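Local coordinates for MFP2b (Ascaris suum, PDB 2BJR), which probably enhances the polymerisation of major sperm protein that drives the amoeboid motility of nematode sperm, and binds a zinc ion, at residues D9-G14 with P44-A49. Residues are numbered along the deposited sequence; the frame is centred on the assembly and turned at random.
Sequences DTWAFG and PMHGRA. With SO4 (sulfate ion), chain D.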
loop_
_atom_site.group_PDB
_atom_site.type_symbol
_atom_site.label_atom_id
_atom_site.label_comp_id
_atom_site.label_asym_id
_atom_site.label_seq_id
_atom_site.Cartn_x
_atom_site.Cartn_y
_atom_site.Cartn_z
ATOM N N ASP A 9 1.958 21.737 0.471
ATOM C CA ASP A 9 2.236 20.330 0.270
ATOM C C ASP A 9 3.707 20.030 0.320
ATOM O O ASP A 9 4.538 20.812 -0.156
ATOM C CB ASP A 9 1.671 19.896 -1.084
ATOM C CG ASP A 9 0.258 20.299 -1.258
ATOM O OD1 ASP A 9 -0.591 19.814 -0.480
ATOM O OD2 ASP A 9 -0.105 21.114 -2.116
ATOM N N THR A 10 4.067 18.891 0.871
ATOM C CA THR A 10 5.436 18.437 0.849
ATOM C C THR A 10 5.610 17.371 -0.202
ATOM O O THR A 10 4.992 16.290 -0.129
ATOM C CB THR A 10 5.877 17.839 2.184
ATOM O OG1 THR A 10 5.878 18.843 3.191
ATOM C CG2 THR A 10 7.317 17.400 2.121
ATOM N N TRP A 11 6.505 17.671 -1.128
ATOM C CA TRP A 11 6.954 16.738 -2.139
ATOM C C TRP A 11 8.333 16.306 -1.717
ATOM O O TRP A 11 9.337 17.023 -1.897
ATOM C CB TRP A 11 6.941 17.405 -3.535
ATOM C CG TRP A 11 5.553 17.717 -3.952
ATOM C CD1 TRP A 11 4.908 18.890 -3.782
ATOM C CD2 TRP A 11 4.608 16.832 -4.576
ATOM N NE1 TRP A 11 3.638 18.809 -4.286
ATOM C CE2 TRP A 11 3.431 17.557 -4.783
ATOM C CE3 TRP A 11 4.659 15.518 -5.027
ATOM C CZ2 TRP A 11 2.292 17.008 -5.376
ATOM C CZ3 TRP A 11 3.540 14.991 -5.645
ATOM C CH2 TRP A 11 2.366 15.725 -5.799
ATOM N N ALA A 12 8.397 15.127 -1.121
ATOM C CA ALA A 12 9.605 14.642 -0.517
ATOM C C ALA A 12 10.604 14.104 -1.486
ATOM O O ALA A 12 10.261 13.596 -2.542
ATOM C CB ALA A 12 9.266 13.556 0.551
ATOM N N PHE A 13 11.860 14.150 -1.077
ATOM C CA PHE A 13 13.015 13.724 -1.849
ATOM C C PHE A 13 12.918 12.257 -2.151
ATOM O O PHE A 13 12.784 11.411 -1.230
ATOM C CB PHE A 13 14.274 14.000 -1.006
ATOM C CG PHE A 13 15.570 13.498 -1.600
ATOM C CD1 PHE A 13 15.999 13.917 -2.858
ATOM C CD2 PHE A 13 16.389 12.650 -0.862
ATOM C CE1 PHE A 13 17.212 13.479 -3.373
ATOM C CE2 PHE A 13 17.591 12.205 -1.379
ATOM C CZ PHE A 13 18.000 12.623 -2.630
ATOM N N GLY A 14 13.058 11.926 -3.427
ATOM C CA GLY A 14 12.801 10.567 -3.895
ATOM C C GLY A 14 13.855 10.009 -4.803
ATOM O O GLY A 14 13.663 9.950 -5.994
ATOM N N PRO A 44 6.574 21.205 -14.162
ATOM C CA PRO A 44 6.191 20.048 -13.338
ATOM C C PRO A 44 5.247 19.129 -14.103
ATOM O O PRO A 44 4.365 19.584 -14.838
ATOM C CB PRO A 44 5.445 20.710 -12.136
ATOM C CG PRO A 44 4.867 21.984 -12.690
ATOM C CD PRO A 44 5.857 22.421 -13.749
HETATM N N MSE A 45 5.409 17.841 -13.888
HETATM C CA MSE A 45 4.372 16.913 -14.255
HETATM C C MSE A 45 4.243 15.773 -13.257
HETATM O O MSE A 45 5.238 15.294 -12.772
HETATM C CB MSE A 45 4.661 16.353 -15.637
HETATM C CG MSE A 45 5.901 15.645 -15.716
HETATM SE SE MSE A 45 6.472 15.492 -17.696
HETATM C CE MSE A 45 7.552 17.199 -17.709
ATOM N N HIS A 46 3.011 15.322 -13.035
ATOM C CA HIS A 46 2.801 14.222 -12.083
ATOM C C HIS A 46 2.832 12.849 -12.759
ATOM O O HIS A 46 2.629 12.751 -13.977
ATOM C CB HIS A 46 1.521 14.480 -11.283
ATOM C CG HIS A 46 1.637 15.651 -10.380
ATOM N ND1 HIS A 46 1.134 16.878 -10.716
ATOM C CD2 HIS A 46 2.180 15.787 -9.145
ATOM C CE1 HIS A 46 1.406 17.743 -9.749
ATOM N NE2 HIS A 46 2.028 17.106 -8.776
ATOM N N GLY A 47 3.086 11.812 -11.957
ATOM C CA GLY A 47 3.245 10.455 -12.414
ATOM C C GLY A 47 3.101 9.571 -11.188
ATOM O O GLY A 47 2.454 9.960 -10.186
ATOM N N ARG A 48 3.730 8.419 -11.254
ATOM C CA ARG A 48 3.558 7.401 -10.259
ATOM C C ARG A 48 4.863 6.732 -9.907
ATOM O O ARG A 48 5.756 6.564 -10.752
ATOM C CB ARG A 48 2.463 6.420 -10.704
ATOM C CG ARG A 48 2.813 5.572 -11.900
ATOM C CD ARG A 48 1.599 5.021 -12.699
ATOM N NE ARG A 48 2.037 4.419 -13.983
ATOM C CZ ARG A 48 2.614 3.250 -14.035
ATOM N NH1 ARG A 48 2.807 2.598 -12.920
ATOM N NH2 ARG A 48 3.057 2.724 -15.166
ATOM N N ALA A 49 4.987 6.344 -8.639
ATOM C CA ALA A 49 6.085 5.571 -8.163
ATOM C C ALA A 49 5.555 4.281 -7.539
ATOM O O ALA A 49 4.349 4.195 -7.203
ATOM C CB ALA A 49 6.856 6.352 -7.131
HETATM S S SO4 D . 12.279 15.182 2.483
HETATM O O1 SO4 D . 13.349 15.646 3.391
HETATM O O2 SO4 D . 12.496 13.745 2.297
HETATM O O3 SO4 D . 10.983 15.427 3.136
HETATM O O4 SO4 D . 12.332 15.973 1.243
#
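Trp11 and His46 meet across one face of a six-stranded antiparallel sheet in the first cytosolic motility protein region. Strand 10-15 is at the edge of this sheet. Strands 76-81 and 34-40 separate it from strand 43-52, which carries His46. The two segments are therefore not paired through their backbones, and Trp11 CA and His46 CA are 11.1 Å apart. The indole of Trp11 and the imidazole of His46 together span this gap. The Trp11 side chain leaves its backbone toward 44-49, with CG anti to the carbonyl carbon (chi1 -66°). This brings the far end of the indole, the six-membered ring, to the histidine. Trp11 CH2 is 3.3 Å from His46 NE2 and 3.4 Å from His46 CD2. Trp11 CZ2 also approaches His46 NE2, at 3.4 Å. Trp11 CH2 and CZ3 arrive at the edge of the imidazole, near its plane. The ring planes are inclined at 42°, an oblique pairing. The other imidazole nitrogen, His46 ND1, hydrogen-bonds to Ser117 OG, which helps to fix the rotation of the ring. Leu37 of the intervening strand 34-40 touches both side chains, and so does Cys114 from a loop. Farther along the edge strand, away from the two rings, Phe13 binds a sulfate ion, probably from the crystallisation liquor. Phe13 N donates to sulfate O4 at 3.0 Å, with an N-H...O angle of 155°. A second, weak bond from Phe13 N reaches sulfate O2. The zinc site lies elsewhere. No hydrogen bond joins the two segments, so their direct contact is van der Waals and aromatic packing. It is a small contact, setting the edge strand's indole against a side chain from three strands across the sheet.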